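Local coordinates for protein dipicolinate synthase subunit A (Bacillus halodurans, PDB 3D4O) that probably forms dipicolinate, a major component of bacterial spores, as one subunit of a synthase with Rossmann-type nucleotide-binding domains, at residues T152-G164 with K173-A185. Numbering follows the deposited sequence.
Sequences TIHGANVAVLGLG and KFAALGAKVKVGA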
ATOM      1  N   THR C 152      -7.661  -0.991  -8.805  1.00 31.81           N
ATOM      2  CA  THR C 152      -7.526   0.214  -7.963  1.00 30.97           C
ATOM      3  C   THR C 152      -8.573   0.261  -6.861  1.00 31.01           C
ATOM      4  O   THR C 152      -9.723  -0.129  -7.040  1.00 32.28           O
ATOM      5  CB  THR C 152      -7.626   1.559  -8.781  1.00 31.14           C
ATOM      6  OG1 THR C 152      -8.899   1.616  -9.461  1.00 34.39           O
ATOM      7  CG2 THR C 152      -6.446   1.711  -9.812  1.00 28.66           C
ATOM      8  N   ILE C 153      -8.133   0.746  -5.722  1.00 28.85           N
ATOM      9  CA  ILE C 153      -9.029   1.043  -4.589  1.00 31.11           C
ATOM     10  C   ILE C 153      -9.933   2.196  -5.000  1.00 31.00           C
ATOM     11  O   ILE C 153     -11.095   2.270  -4.613  1.00 31.65           O
ATOM     12  CB  ILE C 153      -8.239   1.448  -3.322  1.00 32.15           C
ATOM     13  CG1 ILE C 153      -7.292   0.316  -2.917  1.00 33.55           C
ATOM     14  CG2 ILE C 153      -9.190   1.758  -2.190  1.00 37.75           C
ATOM     15  CD1 ILE C 153      -7.972  -1.022  -2.861  1.00 34.84           C
ATOM     16  N   HIS C 154      -9.372   3.085  -5.807  1.00 30.44           N
ATOM     17  CA  HIS C 154     -10.125   4.196  -6.367  1.00 33.11           C
ATOM     18  C   HIS C 154     -11.253   3.594  -7.205  1.00 34.42           C
ATOM     19  O   HIS C 154     -11.016   2.754  -8.097  1.00 36.00           O
ATOM     20  CB  HIS C 154      -9.191   5.056  -7.246  1.00 34.71           C
ATOM     21  CG  HIS C 154      -9.825   6.320  -7.759  1.00 39.75           C
ATOM     22  ND1 HIS C 154     -10.946   6.303  -8.545  1.00 41.21           N
ATOM     23  CD2 HIS C 154      -9.462   7.624  -7.658  1.00 41.69           C
ATOM     24  CE1 HIS C 154     -11.260   7.538  -8.894  1.00 40.26           C
ATOM     25  NE2 HIS C 154     -10.377   8.361  -8.364  1.00 45.92           N
ATOM     26  N   GLY C 155     -12.480   3.942  -6.859  1.00 34.65           N
ATOM     27  CA  GLY C 155     -13.637   3.489  -7.595  1.00 35.51           C
ATOM     28  C   GLY C 155     -14.179   2.128  -7.208  1.00 35.95           C
ATOM     29  O   GLY C 155     -15.233   1.703  -7.672  1.00 35.95           O
ATOM     30  N   ALA C 156     -13.456   1.452  -6.337  1.00 35.07           N
ATOM     31  CA  ALA C 156     -13.859   0.112  -5.865  1.00 34.71           C
ATOM     32  C   ALA C 156     -14.889   0.236  -4.778  1.00 35.69           C
ATOM     33  O   ALA C 156     -15.026   1.277  -4.170  1.00 36.24           O
ATOM     34  CB  ALA C 156     -12.624  -0.667  -5.303  1.00 33.93           C
ATOM     35  N   ASN C 157     -15.626  -0.847  -4.565  1.00 36.77           N
ATOM     36  CA  ASN C 157     -16.597  -0.927  -3.492  1.00 36.86           C
ATOM     37  C   ASN C 157     -15.916  -1.443  -2.258  1.00 36.40           C
ATOM     38  O   ASN C 157     -15.479  -2.579  -2.229  1.00 36.39           O
ATOM     39  CB  ASN C 157     -17.750  -1.859  -3.864  1.00 38.69           C
ATOM     40  CG  ASN C 157     -18.630  -1.273  -4.972  1.00 42.34           C
ATOM     41  OD1 ASN C 157     -18.677  -0.054  -5.182  1.00 44.63           O
ATOM     42  ND2 ASN C 157     -19.339  -2.141  -5.662  1.00 44.89           N
ATOM     43  N   VAL C 158     -15.851  -0.606  -1.231  1.00 36.39           N
ATOM     44  CA  VAL C 158     -15.181  -0.962   0.023  1.00 36.09           C
ATOM     45  C   VAL C 158     -16.096  -0.852   1.199  1.00 36.41           C
ATOM     46  O   VAL C 158     -16.761   0.152   1.378  1.00 40.03           O
ATOM     47  CB  VAL C 158     -13.964  -0.011   0.279  1.00 35.96           C
ATOM     48  CG1 VAL C 158     -13.309  -0.273   1.666  1.00 32.32           C
ATOM     49  CG2 VAL C 158     -12.952  -0.145  -0.858  1.00 34.20           C
ATOM     50  N   ALA C 159     -16.160  -1.918   1.973  1.00 36.07           N
ATOM     51  CA  ALA C 159     -16.964  -1.967   3.207  1.00 35.96           C
ATOM     52  C   ALA C 159     -16.044  -2.011   4.393  1.00 36.20           C
ATOM     53  O   ALA C 159     -14.997  -2.693   4.362  1.00 34.96           O
ATOM     54  CB  ALA C 159     -17.855  -3.183   3.254  1.00 34.26           C
ATOM     55  N   VAL C 160     -16.401  -1.217   5.395  1.00 36.05           N
ATOM     56  CA  VAL C 160     -15.736  -1.272   6.704  1.00 35.82           C
ATOM     57  C   VAL C 160     -16.811  -1.698   7.695  1.00 36.78           C
ATOM     58  O   VAL C 160     -17.939  -1.184   7.680  1.00 38.89           O
ATOM     59  CB  VAL C 160     -15.109   0.042   7.167  1.00 35.82           C
ATOM     60  CG1 VAL C 160     -14.527  -0.132   8.582  1.00 36.44           C
ATOM     61  CG2 VAL C 160     -14.014   0.553   6.218  1.00 27.87           C
ATOM     62  N   LEU C 161     -16.477  -2.663   8.536  1.00 37.39           N
ATOM     63  CA  LEU C 161     -17.427  -3.188   9.525  1.00 37.44           C
ATOM     64  C   LEU C 161     -16.997  -2.637  10.868  1.00 38.14           C
ATOM     65  O   LEU C 161     -15.886  -2.908  11.338  1.00 38.41           O
ATOM     66  CB  LEU C 161     -17.436  -4.706   9.544  1.00 38.00           C
ATOM     67  CG  LEU C 161     -17.735  -5.357   8.193  1.00 38.46           C
ATOM     68  CD1 LEU C 161     -17.726  -6.884   8.330  1.00 32.78           C
ATOM     69  CD2 LEU C 161     -19.039  -4.887   7.563  1.00 35.22           C
ATOM     70  N   GLY C 162     -17.853  -1.775  11.399  1.00 36.91           N
ATOM     71  CA  GLY C 162     -17.645  -1.115  12.684  1.00 37.24           C
ATOM     72  C   GLY C 162     -17.245   0.329  12.547  1.00 38.17           C
ATOM     73  O   GLY C 162     -16.460   0.684  11.665  1.00 37.56           O
ATOM     74  N   LEU C 163     -17.835   1.180  13.383  1.00 36.87           N
ATOM     75  CA  LEU C 163     -17.462   2.567  13.364  1.00 38.70           C
ATOM     76  C   LEU C 163     -16.954   2.982  14.757  1.00 40.67           C
ATOM     77  O   LEU C 163     -17.302   4.034  15.313  1.00 42.14           O
ATOM     78  CB  LEU C 163     -18.550   3.484  12.843  1.00 37.10           C
ATOM     79  CG  LEU C 163     -17.926   4.839  12.484  1.00 37.72           C
ATOM     80  CD1 LEU C 163     -17.517   4.931  10.980  1.00 32.82           C
ATOM     81  CD2 LEU C 163     -18.872   5.931  12.807  1.00 35.16           C
ATOM     82  N   GLY C 164     -16.125   2.106  15.299  1.00 39.48           N
ATOM     83  CA  GLY C 164     -15.420   2.404  16.537  1.00 38.59           C
ATOM     84  C   GLY C 164     -14.212   3.291  16.248  1.00 37.60           C
ATOM     85  O   GLY C 164     -14.105   3.926  15.177  1.00 36.06           O
ATOM     86  N   LYS C 173     -10.264   7.255   5.461  1.00 41.83           N
ATOM     87  CA  LYS C 173      -9.129   7.185   4.548  1.00 44.53           C
ATOM     88  C   LYS C 173      -9.444   6.422   3.245  1.00 43.40           C
ATOM     89  O   LYS C 173      -8.951   6.762   2.207  1.00 44.82           O
ATOM     90  CB  LYS C 173      -7.881   6.636   5.241  1.00 44.80           C
ATOM     91  CG  LYS C 173      -7.262   7.730   6.093  1.00 52.09           C
ATOM     92  CD  LYS C 173      -5.994   7.322   6.829  1.00 55.28           C
ATOM     93  CE  LYS C 173      -5.194   8.585   7.313  1.00 58.20           C
ATOM     94  NZ  LYS C 173      -5.826   9.565   8.213  1.00 48.34           N
ATOM     95  N   PHE C 174     -10.257   5.386   3.293  1.00 42.19           N
ATOM     96  CA  PHE C 174     -10.574   4.711   2.043  1.00 39.74           C
ATOM     97  C   PHE C 174     -11.400   5.662   1.180  1.00 39.87           C
ATOM     98  O   PHE C 174     -11.201   5.757  -0.042  1.00 41.77           O
ATOM     99  CB  PHE C 174     -11.234   3.348   2.242  1.00 38.83           C
ATOM    100  CG  PHE C 174     -10.246   2.247   2.385  1.00 41.57           C
ATOM    101  CD1 PHE C 174      -9.771   1.586   1.258  1.00 37.45           C
ATOM    102  CD2 PHE C 174      -9.743   1.901   3.619  1.00 39.03           C
ATOM    103  CE1 PHE C 174      -8.826   0.598   1.368  1.00 41.18           C
ATOM    104  CE2 PHE C 174      -8.817   0.906   3.738  1.00 43.80           C
ATOM    105  CZ  PHE C 174      -8.353   0.238   2.611  1.00 42.29           C
ATOM    106  N   ALA C 175     -12.265   6.420   1.837  1.00 38.96           N
ATOM    107  CA  ALA C 175     -13.148   7.342   1.141  1.00 40.01           C
ATOM    108  C   ALA C 175     -12.344   8.478   0.541  1.00 42.24           C
ATOM    109  O   ALA C 175     -12.537   8.852  -0.603  1.00 40.26           O
ATOM    110  CB  ALA C 175     -14.216   7.875   2.041  1.00 38.51           C
ATOM    111  N   ALA C 176     -11.400   9.000   1.308  1.00 46.50           N
ATOM    112  CA  ALA C 176     -10.616  10.158   0.840  1.00 47.73           C
ATOM    113  C   ALA C 176      -9.732   9.732  -0.322  1.00 48.01           C
ATOM    114  O   ALA C 176      -9.304  10.562  -1.136  1.00 49.26           O
ATOM    115  CB  ALA C 176      -9.811  10.819   1.964  1.00 48.41           C
ATOM    116  N   LEU C 177      -9.524   8.432  -0.418  1.00 46.93           N
ATOM    117  CA  LEU C 177      -8.748   7.853  -1.523  1.00 46.16           C
ATOM    118  C   LEU C 177      -9.586   7.466  -2.774  1.00 44.32           C
ATOM    119  O   LEU C 177      -9.076   6.875  -3.732  1.00 40.29           O
ATOM    120  CB  LEU C 177      -7.967   6.627  -1.070  1.00 47.48           C
ATOM    121  CG  LEU C 177      -6.707   6.875  -0.229  1.00 53.60           C
ATOM    122  CD1 LEU C 177      -5.888   5.577  -0.335  1.00 54.44           C
ATOM    123  CD2 LEU C 177      -5.872   8.073  -0.729  1.00 52.54           C
ATOM    124  N   GLY C 178     -10.869   7.794  -2.757  1.00 43.04           N
ATOM    125  CA  GLY C 178     -11.722   7.504  -3.922  1.00 40.25           C
ATOM    126  C   GLY C 178     -12.461   6.195  -3.951  1.00 39.35           C
ATOM    127  O   GLY C 178     -13.130   5.896  -4.921  1.00 35.92           O
ATOM    128  N   ALA C 179     -12.402   5.420  -2.866  1.00 39.09           N
ATOM    129  CA  ALA C 179     -13.254   4.214  -2.779  1.00 36.87           C
ATOM    130  C   ALA C 179     -14.710   4.597  -2.525  1.00 36.06           C
ATOM    131  O   ALA C 179     -15.002   5.654  -2.041  1.00 36.47           O
ATOM    132  CB  ALA C 179     -12.774   3.268  -1.706  1.00 38.33           C
ATOM    133  N   LYS C 180     -15.628   3.732  -2.914  1.00 37.58           N
ATOM    134  CA  LYS C 180     -17.056   3.923  -2.612  1.00 38.44           C
ATOM    135  C   LYS C 180     -17.238   3.089  -1.375  1.00 37.36           C
ATOM    136  O   LYS C 180     -17.308   1.874  -1.413  1.00 36.87           O
ATOM    137  CB  LYS C 180     -17.952   3.489  -3.758  1.00 39.25           C
ATOM    138  CG  LYS C 180     -17.810   4.388  -4.963  1.00 46.73           C
ATOM    139  CD  LYS C 180     -18.419   3.777  -6.221  1.00 53.75           C
ATOM    140  CE  LYS C 180     -18.321   4.762  -7.422  1.00 58.44           C
ATOM    141  NZ  LYS C 180     -16.935   5.313  -7.619  1.00 59.52           N
ATOM    142  N   VAL C 181     -17.263   3.799  -0.270  1.00 37.17           N
ATOM    143  CA  VAL C 181     -17.235   3.200   1.021  1.00 35.02           C
ATOM    144  C   VAL C 181     -18.575   3.056   1.677  1.00 36.00           C
ATOM    145  O   VAL C 181     -19.379   3.972   1.739  1.00 35.28           O
ATOM    146  CB  VAL C 181     -16.357   4.014   1.983  1.00 34.64           C
ATOM    147  CG1 VAL C 181     -16.441   3.418   3.380  1.00 31.06           C
ATOM    148  CG2 VAL C 181     -14.883   4.118   1.487  1.00 29.31           C
ATOM    149  N   LYS C 182     -18.793   1.862   2.175  1.00 36.01           N
ATOM    150  CA  LYS C 182     -20.003   1.603   2.945  1.00 38.13           C
ATOM    151  C   LYS C 182     -19.536   1.083   4.278  1.00 37.07           C
ATOM    152  O   LYS C 182     -18.535   0.395   4.349  1.00 34.42           O
ATOM    153  CB  LYS C 182     -20.952   0.628   2.257  1.00 39.45           C
ATOM    154  CG  LYS C 182     -20.378  -0.721   1.926  1.00 43.01           C
ATOM    155  CD  LYS C 182     -21.493  -1.725   1.528  1.00 50.76           C
ATOM    156  CE  LYS C 182     -22.156  -1.397   0.218  1.00 53.87           C
ATOM    157  NZ  LYS C 182     -23.244  -2.377  -0.231  1.00 55.74           N
ATOM    158  N   VAL C 183     -20.221   1.504   5.326  1.00 36.01           N
ATOM    159  CA  VAL C 183     -19.864   1.112   6.678  1.00 34.57           C
ATOM    160  C   VAL C 183     -21.043   0.420   7.369  1.00 33.48           C
ATOM    161  O   VAL C 183     -22.188   0.898   7.382  1.00 33.91           O
ATOM    162  CB  VAL C 183     -19.345   2.313   7.530  1.00 31.98           C
ATOM    163  CG1 VAL C 183     -18.776   1.791   8.911  1.00 32.71           C
ATOM    164  CG2 VAL C 183     -18.259   3.125   6.790  1.00 31.27           C
ATOM    165  N   GLY C 184     -20.736  -0.734   7.921  1.00 32.88           N
ATOM    166  CA  GLY C 184     -21.719  -1.537   8.659  1.00 34.95           C
ATOM    167  C   GLY C 184     -21.586  -1.381  10.158  1.00 34.52           C
ATOM    168  O   GLY C 184     -20.494  -1.402  10.703  1.00 32.49           O
ATOM    169  N   ALA C 185     -22.718  -1.177  10.814  1.00 36.24           N
ATOM    170  CA  ALA C 185     -22.750  -1.030  12.299  1.00 35.89           C
ATOM    171  C   ALA C 185     -24.147  -1.262  12.812  1.00 35.78           C
ATOM    172  O   ALA C 185     -25.098  -1.228  12.072  1.00 36.47           O
ATOM    173  CB  ALA C 185     -22.266   0.367  12.727  1.00 35.44           C
TER
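V158 of strand 157-161 packs against F174 of helix 165-176 and A179, the residue before strand 180-185. The two parallel strands and the helix form a beta-alpha-beta unit of a Rossmann-type domain. V158 CG1 lies anti to the backbone N (chi1 175°) and meets the F174 ring obliquely, with CD1 and CG both 4.0 Å away. V158 CG2, beside the backbone N, meets A179 CB at 3.5 Å. I153 comes to the edge of the F174 ring, near its plane, with CG2 3.5 Å from CD1. Cutting V158 back to an alanine removes both methyls and would probably leave a gap beside the F174 ring and the A179 methyl.

V160 and V183 lie on the same sheet face as V158, and both pack on A171 of the helix. L163 CD1 reaches V183 CG1 at 4.0 Å, the two side chains at about a right angle. The other face carries A159. K182 CG sits between its backbone N and carbonyl carbon (chi1 57°), against A159 CB; NZ leads away and hydrogen-bonds to E210 O. G178 ends the helix in a Schellman motif. Its O lies on one face of the H154 ring, offset toward the rim, and accepts a hydrogen bond from G155 N, which stands above the G178 carbonyl plane. The backbone ladder runs from K180 N to A156 O down to G162 N, which opens a probable GxGxxG dinucleotide-binding turn and donates to G184 O at 2.8 Å.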